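Nitrogen regulatory protein P-II (Thiomonas intermedia, PDB 5D4L) is a carboxysome-associated PII-like signalling protein that binds adenine nucleotides and bicarbonate, and probably regulates partner proteins. Local coordinates at residues I23-H28 against D69-I74; L63-D68 against A96-V101. All coordinates share one frame; numbering follows the deposited sequence.

Interaction 1: residues I23-H28 against D69-I74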
ATOM      1  N   ILE A  23       8.166  -1.835   7.097  1.00 24.36           N
ATOM      2  CA  ILE A  23       8.317  -0.475   7.580  1.00 21.06           C
ATOM      3  C   ILE A  23       9.337  -0.451   8.711  1.00 19.19           C
ATOM      4  O   ILE A  23       9.183  -1.155   9.688  1.00 21.98           O
ATOM      5  CB  ILE A  23       6.978   0.103   8.067  1.00 20.05           C
ATOM      6  CG1 ILE A  23       5.929   0.016   6.955  1.00 17.48           C
ATOM      7  CG2 ILE A  23       7.164   1.552   8.522  1.00 22.18           C
ATOM      8  CD1 ILE A  23       4.543   0.095   7.436  1.00 21.68           C
ATOM      9  N   LEU A  24      10.375   0.353   8.555  1.00 21.29           N
ATOM     10  CA  LEU A  24      11.457   0.473   9.531  1.00 23.86           C
ATOM     11  C   LEU A  24      12.177   1.793   9.311  1.00 23.98           C
ATOM     12  O   LEU A  24      11.897   2.483   8.338  1.00 23.19           O
ATOM     13  CB  LEU A  24      12.443  -0.708   9.432  1.00 20.80           C
ATOM     14  CG  LEU A  24      12.843  -1.298   8.067  1.00 24.58           C
ATOM     15  CD1 LEU A  24      13.590  -0.343   7.212  1.00 21.83           C
ATOM     16  CD2 LEU A  24      13.703  -2.567   8.241  1.00 26.31           C
ATOM     17  N   GLU A  25      13.097   2.136  10.211  1.00 26.53           N
ATOM     18  CA  GLU A  25      13.890   3.353  10.084  1.00 25.08           C
ATOM     19  C   GLU A  25      14.790   3.307   8.842  1.00 28.92           C
ATOM     20  O   GLU A  25      15.309   2.254   8.466  1.00 30.04           O
ATOM     21  CB  GLU A  25      14.743   3.571  11.336  1.00 30.41           C
ATOM     22  CG  GLU A  25      13.971   3.829  12.628  1.00 32.07           C
ATOM     23  CD  GLU A  25      14.869   3.717  13.872  1.00 39.62           C
ATOM     24  OE1 GLU A  25      15.259   4.769  14.437  1.00 39.52           O
ATOM     25  OE2 GLU A  25      15.194   2.575  14.275  1.00 33.78           O
ATOM     26  N   GLY A  26      14.965   4.453   8.202  1.00 23.79           N
ATOM     27  CA  GLY A  26      15.815   4.546   7.037  1.00 26.87           C
ATOM     28  C   GLY A  26      17.250   4.098   7.242  1.00 27.87           C
ATOM     29  O   GLY A  26      17.872   3.558   6.332  1.00 33.20           O
ATOM     30  N   ALA A  27      17.773   4.307   8.441  1.00 33.20           N
ATOM     31  CA  ALA A  27      19.146   3.937   8.786  1.00 33.94           C
ATOM     32  C   ALA A  27      19.457   2.466   8.507  1.00 35.01           C
ATOM     33  O   ALA A  27      20.609   2.092   8.272  1.00 31.93           O
ATOM     34  CB  ALA A  27      19.405   4.247  10.262  1.00 27.29           C
ATOM     35  N   HIS A  28      18.419   1.636   8.561  1.00 31.94           N
ATOM     36  CA  HIS A  28      18.579   0.200   8.417  1.00 28.16           C
ATOM     37  C   HIS A  28      18.165  -0.310   7.031  1.00 30.08           C
ATOM     38  O   HIS A  28      17.905  -1.501   6.850  1.00 28.07           O
ATOM     39  CB  HIS A  28      17.790  -0.499   9.520  1.00 27.49           C
ATOM     40  CG  HIS A  28      18.165  -0.034  10.895  1.00 34.54           C
ATOM     41  ND1 HIS A  28      17.322   0.715  11.690  1.00 36.45           N
ATOM     42  CD2 HIS A  28      19.312  -0.178  11.600  1.00 29.70           C
ATOM     43  CE1 HIS A  28      17.926   0.994  12.832  1.00 34.52           C
ATOM     44  NE2 HIS A  28      19.138   0.468  12.799  1.00 34.23           N
ATOM     45  N   ASP A  69      11.236   9.459  14.116  1.00 28.91           N
ATOM     46  CA  ASP A  69      11.703   8.401  13.238  1.00 25.93           C
ATOM     47  C   ASP A  69      11.467   8.774  11.775  1.00 26.02           C
ATOM     48  O   ASP A  69      10.345   9.124  11.384  1.00 22.83           O
ATOM     49  CB  ASP A  69      10.994   7.090  13.543  1.00 28.75           C
ATOM     50  CG  ASP A  69      11.456   6.457  14.835  1.00 32.08           C
ATOM     51  OD1 ASP A  69      12.646   6.621  15.211  1.00 33.89           O
ATOM     52  OD2 ASP A  69      10.620   5.768  15.453  1.00 29.84           O
ATOM     53  N   ALA A  70      12.527   8.714  10.976  1.00 24.75           N
ATOM     54  CA  ALA A  70      12.399   8.846   9.528  1.00 24.80           C
ATOM     55  C   ALA A  70      12.213   7.456   8.977  1.00 26.27           C
ATOM     56  O   ALA A  70      13.174   6.693   8.895  1.00 25.09           O
ATOM     57  CB  ALA A  70      13.624   9.505   8.926  1.00 20.22           C
ATOM     58  N   LEU A  71      10.985   7.105   8.617  1.00 22.57           N
ATOM     59  CA  LEU A  71      10.728   5.732   8.210  1.00 21.61           C
ATOM     60  C   LEU A  71      10.687   5.575   6.689  1.00 25.68           C
ATOM     61  O   LEU A  71      10.452   6.534   5.943  1.00 24.02           O
ATOM     62  CB  LEU A  71       9.429   5.238   8.833  1.00 21.95           C
ATOM     63  CG  LEU A  71       9.291   5.391  10.358  1.00 23.18           C
ATOM     64  CD1 LEU A  71       7.859   5.193  10.751  1.00 17.82           C
ATOM     65  CD2 LEU A  71      10.203   4.427  11.154  1.00 21.15           C
ATOM     66  N   ILE A  72      10.948   4.355   6.239  1.00 22.16           N
ATOM     67  CA  ILE A  72      10.712   3.974   4.859  1.00 22.17           C
ATOM     68  C   ILE A  72       9.803   2.757   4.828  1.00 23.70           C
ATOM     69  O   ILE A  72       9.618   2.076   5.829  1.00 21.97           O
ATOM     70  CB  ILE A  72      12.010   3.628   4.110  1.00 22.35           C
ATOM     71  CG1 ILE A  72      12.720   2.469   4.814  1.00 22.75           C
ATOM     72  CG2 ILE A  72      12.908   4.859   3.981  1.00 24.31           C
ATOM     73  CD1 ILE A  72      13.949   1.948   4.058  1.00 21.38           C
ATOM     74  N   MET A  73       9.245   2.482   3.662  1.00 19.47           N
ATOM     75  CA  MET A  73       8.543   1.249   3.450  1.00 18.75           C
ATOM     76  C   MET A  73       9.232   0.513   2.330  1.00 19.37           C
ATOM     77  O   MET A  73       9.373   1.043   1.230  1.00 20.93           O
ATOM     78  CB  MET A  73       7.068   1.493   3.104  1.00 23.83           C
ATOM     79  CG  MET A  73       6.324   0.227   2.686  1.00 21.41           C
ATOM     80  SD  MET A  73       4.600   0.540   2.261  1.00 32.15           S
ATOM     81  CE  MET A  73       3.953   0.936   3.878  1.00 18.64           C
ATOM     82  N   ILE A  74       9.671  -0.706   2.612  1.00 19.05           N
ATOM     83  CA  ILE A  74      10.203  -1.567   1.574  1.00 17.82           C
ATOM     84  C   ILE A  74       9.097  -2.521   1.106  1.00 21.04           C
ATOM     85  O   ILE A  74       8.429  -3.161   1.915  1.00 22.21           O
ATOM     86  CB  ILE A  74      11.430  -2.329   2.084  1.00 20.41           C
ATOM     87  CG1 ILE A  74      12.439  -1.323   2.647  1.00 16.71           C
ATOM     88  CG2 ILE A  74      12.031  -3.196   0.984  1.00 19.56           C
ATOM     89  CD1 ILE A  74      13.734  -1.934   3.101  1.00 20.54           C
TER
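Leu24 and Ile72 form the hydrogen-bonded antiparallel pair where the two central strands of the PII ferredoxin-like sheet, 12-25 and 71-78, meet. Ile72 N reaches Leu24 O at 3.0 Å in a nearly straight bond. The return bond, Leu24 N to Ile72 O at 3.3 Å, is weak. Past the end of strand 12-25, Gly26 N still binds Ala70 O at 3.0 Å. On one face, Leu24 CD1 lies 3.8 Å from Ile72 CG1. Leu24 CG and Ile72 CG1 each stand between backbone N and carbonyl carbon (chi1 39° and 59°), and these branches meet across the pair. On the other face, Met73 bends at its thioether and brings CE to 3.7 Å from Ile23 CD1. Leu71 CD2 packs over Glu25 N. Farther out, two acceptors face each other, Glu25 OE1 and Asp69 OD1 at 3.3 Å, a closeness that probably raises the affinity of one carboxylate for a proton; Asp69 OD2 takes Asn66 N. Helix 29-39 covers the Leu24 face through Ala32 and Lys29, strand 43-54 flanks 71-78, strand 100-111 flanks 12-25, and Ile23 and Met73 pack on Thr45 and Ile75 of the second subunit.

Interaction 2: residues L63-D68 against A96-V101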
ATOM      1  N   LEU A  63       8.973  -2.691  20.091  1.00 38.06           N
ATOM      2  CA  LEU A  63       9.384  -1.292  20.109  1.00 34.02           C
ATOM      3  C   LEU A  63       8.503  -0.460  19.193  1.00 34.09           C
ATOM      4  O   LEU A  63       8.290  -0.817  18.035  1.00 35.65           O
ATOM      5  CB  LEU A  63      10.851  -1.165  19.712  1.00 32.59           C
ATOM      6  CG  LEU A  63      11.761  -2.012  20.603  1.00 34.23           C
ATOM      7  CD1 LEU A  63      13.236  -1.864  20.225  1.00 27.41           C
ATOM      8  CD2 LEU A  63      11.529  -1.654  22.068  1.00 30.28           C
ATOM      9  N   MET A  64       7.964   0.627  19.734  1.00 30.19           N
ATOM     10  CA  MET A  64       7.116   1.522  18.971  1.00 27.77           C
ATOM     11  C   MET A  64       7.928   2.496  18.147  1.00 28.55           C
ATOM     12  O   MET A  64       9.084   2.741  18.439  1.00 28.88           O
ATOM     13  CB  MET A  64       6.184   2.304  19.900  1.00 24.18           C
ATOM     14  CG  MET A  64       5.129   1.423  20.590  1.00 32.84           C
ATOM     15  SD  MET A  64       4.007   2.308  21.697  1.00 35.22           S
ATOM     16  CE  MET A  64       5.122   2.859  22.978  1.00 21.35           C
ATOM     17  N   PHE A  65       7.292   3.043  17.120  1.00 27.87           N
ATOM     18  CA  PHE A  65       7.778   4.201  16.392  1.00 29.23           C
ATOM     19  C   PHE A  65       7.565   5.449  17.241  1.00 30.72           C
ATOM     20  O   PHE A  65       6.611   5.524  18.024  1.00 24.52           O
ATOM     21  CB  PHE A  65       7.016   4.392  15.066  1.00 24.97           C
ATOM     22  CG  PHE A  65       7.175   3.274  14.074  1.00 24.23           C
ATOM     23  CD1 PHE A  65       8.420   2.748  13.778  1.00 27.29           C
ATOM     24  CD2 PHE A  65       6.063   2.775  13.405  1.00 23.06           C
ATOM     25  CE1 PHE A  65       8.560   1.717  12.826  1.00 25.97           C
ATOM     26  CE2 PHE A  65       6.188   1.752  12.450  1.00 24.32           C
ATOM     27  CZ  PHE A  65       7.438   1.223  12.159  1.00 23.07           C
ATOM     28  N   ASN A  66       8.401   6.461  17.061  1.00 27.96           N
ATOM     29  CA  ASN A  66       7.978   7.751  17.562  1.00 29.44           C
ATOM     30  C   ASN A  66       8.211   8.855  16.557  1.00 30.12           C
ATOM     31  O   ASN A  66       8.689   8.616  15.445  1.00 30.60           O
ATOM     32  CB  ASN A  66       8.648   8.080  18.898  1.00 33.05           C
ATOM     33  CG  ASN A  66      10.143   8.074  18.819  1.00 36.41           C
ATOM     34  OD1 ASN A  66      10.736   8.600  17.878  1.00 37.65           O
ATOM     35  ND2 ASN A  66      10.776   7.486  19.826  1.00 36.70           N
ATOM     36  N   GLU A  67       7.873  10.065  16.981  1.00 31.46           N
ATOM     37  CA  GLU A  67       7.726  11.200  16.095  1.00 34.25           C
ATOM     38  C   GLU A  67       9.011  11.692  15.461  1.00 33.02           C
ATOM     39  O   GLU A  67       8.961  12.509  14.547  1.00 50.59           O
ATOM     40  CB  GLU A  67       7.050  12.348  16.851  1.00 46.27           C
ATOM     41  CG  GLU A  67       5.646  11.985  17.345  1.00 54.07           C
ATOM     42  CD  GLU A  67       4.823  13.192  17.750  1.00 67.87           C
ATOM     43  OE1 GLU A  67       3.920  13.586  16.975  1.00 68.30           O
ATOM     44  OE2 GLU A  67       5.072  13.740  18.847  1.00 76.54           O
ATOM     45  N   ASP A  68      10.165  11.218  15.891  1.00 27.60           N
ATOM     46  CA  ASP A  68      11.348  11.638  15.166  1.00 35.13           C
ATOM     47  C   ASP A  68      12.018  10.478  14.432  1.00 32.20           C
ATOM     48  O   ASP A  68      13.210  10.509  14.142  1.00 39.14           O
ATOM     49  CB  ASP A  68      12.334  12.362  16.100  1.00 46.99           C
ATOM     50  CG  ASP A  68      12.745  11.539  17.293  1.00 45.01           C
ATOM     51  OD1 ASP A  68      12.794  10.298  17.177  1.00 44.15           O
ATOM     52  OD2 ASP A  68      13.035  12.149  18.346  1.00 44.89           O
ATOM     53  N   ALA A  96      15.243  -5.673  18.632  1.00 31.71           N
ATOM     54  CA  ALA A  96      15.992  -4.515  19.113  1.00 29.37           C
ATOM     55  C   ALA A  96      15.677  -3.231  18.331  1.00 30.94           C
ATOM     56  O   ALA A  96      16.234  -2.165  18.615  1.00 28.47           O
ATOM     57  CB  ALA A  96      17.488  -4.809  19.062  1.00 34.17           C
ATOM     58  N   HIS A  97      14.781  -3.307  17.353  1.00 29.50           N
ATOM     59  CA  HIS A  97      14.440  -2.103  16.596  1.00 30.12           C
ATOM     60  C   HIS A  97      12.959  -2.036  16.290  1.00 28.21           C
ATOM     61  O   HIS A  97      12.309  -3.058  16.108  1.00 31.03           O
ATOM     62  CB  HIS A  97      15.228  -2.043  15.279  1.00 32.41           C
ATOM     63  CG  HIS A  97      16.713  -2.127  15.447  1.00 29.17           C
ATOM     64  ND1 HIS A  97      17.400  -3.321  15.376  1.00 31.78           N
ATOM     65  CD2 HIS A  97      17.642  -1.170  15.671  1.00 30.35           C
ATOM     66  CE1 HIS A  97      18.690  -3.096  15.558  1.00 29.28           C
ATOM     67  NE2 HIS A  97      18.862  -1.799  15.750  1.00 35.95           N
ATOM     68  N   SER A  98      12.432  -0.829  16.202  1.00 27.21           N
ATOM     69  CA  SER A  98      11.040  -0.649  15.815  1.00 30.42           C
ATOM     70  C   SER A  98      10.789  -1.125  14.384  1.00 30.52           C
ATOM     71  O   SER A  98      11.719  -1.226  13.578  1.00 27.31           O
ATOM     72  CB  SER A  98      10.646   0.812  15.934  1.00 30.57           C
ATOM     73  OG  SER A  98      11.335   1.560  14.948  1.00 38.85           O
ATOM     74  N   GLY A  99       9.532  -1.421  14.065  1.00 30.78           N
ATOM     75  CA  GLY A  99       9.185  -1.802  12.709  1.00 28.87           C
ATOM     76  C   GLY A  99       8.241  -2.983  12.605  1.00 30.82           C
ATOM     77  O   GLY A  99       8.040  -3.707  13.576  1.00 25.53           O
ATOM     78  N   VAL A 100       7.677  -3.179  11.412  1.00 27.25           N
ATOM     79  CA  VAL A 100       6.683  -4.217  11.185  1.00 24.61           C
ATOM     80  C   VAL A 100       6.730  -4.725   9.728  1.00 25.61           C
ATOM     81  O   VAL A 100       7.255  -4.039   8.832  1.00 27.40           O
ATOM     82  CB  VAL A 100       5.264  -3.685  11.534  1.00 31.78           C
ATOM     83  CG1 VAL A 100       4.821  -2.621  10.524  1.00 20.92           C
ATOM     84  CG2 VAL A 100       4.241  -4.825  11.659  1.00 26.71           C
ATOM     85  N   VAL A 101       6.202  -5.928   9.506  1.00 21.63           N
ATOM     86  CA  VAL A 101       6.004  -6.474   8.162  1.00 21.67           C
ATOM     87  C   VAL A 101       4.543  -6.853   7.977  1.00 20.54           C
ATOM     88  O   VAL A 101       4.020  -7.722   8.685  1.00 22.55           O
ATOM     89  CB  VAL A 101       6.879  -7.715   7.883  1.00 22.78           C
ATOM     90  CG1 VAL A 101       6.630  -8.247   6.475  1.00 18.48           C
ATOM     91  CG2 VAL A 101       8.343  -7.387   8.067  1.00 24.61           C
TER
HETATM   92  O   HOH W   1       7.532  -0.526  15.437  1.00 33.45           O
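Leu63 and Ala96 open the contact between the returning limb of the T-loop, which joins strands 43-54 and 71-78 in PII proteins, and the turn into strand 100-111. At Ala96 the touch falls on the backbone: Leu63 CD1 rests 3.4 Å from Ala96 C. Its CG stands opposite the carbonyl carbon (chi1 -56°) and its chain is extended, which carries the methyl across the peptide. His97 points its CB away from the loop; its ring stacks on Phe93 and ND1 bonds to Phe93 O. Ser98 points toward the loop and meets three of its residues. Its CB lies 3.5 Å from Met64 O and its CA-H faces Leu63 O, while its OG, held between backbone N and carbonyl carbon, sits at the edge of the Phe65 ring, 3.4 Å from CD1. At Gly99 the ring's far end meets backbone, with Phe65 CZ 3.5 Å from Gly99 CA. A water accepts Gly99 N at 2.6 Å and donates to Leu63 O at 2.7 Å; it lies 3.5 Å above the Phe65 ring, over its centre. Gly99 adopts backbone angles at which a side chain would press on the carbonyl of Ser98, and its own O accepts from His62 NE2. Val100 then pairs with Ile23, entering the sheet. With an alanine here instead of Phe65, Ser98 and Gly99 would probably lose their apolar wall and a gap would open beneath the water. Ser98 and Gly99 bind ADP and AMP in other crystals of this protein, and Phe65 also touches His56 and, on the second subunit, Thr45. Direct contact is thus mostly van der Waals, with one water as the polar bridge, a pattern consistent with a loop that can shift when nucleotide binds.

In the fold
Interaction 1 is a strand pairing, tied by direct backbone bonds and apolar side chains on both faces; interaction 2, nearer the surface, joins a loop to a turn through ring contacts and a bridging water. Their centres lie about 9 Å apart on the same side of the chain's centre. Strands 12-25 and 100-111, sheet neighbours, connect them where Ile23 N approaches Val100 O at 2.9 Å, probably a hydrogen bond. Phe65 packs against Ile23 and Leu71, and the rings of His28 and His97 meet. Both contacts also touch the second subunit, and the nucleotide-binding residues of interaction 2 rest against the end of the two inner strands that interaction 1 pairs.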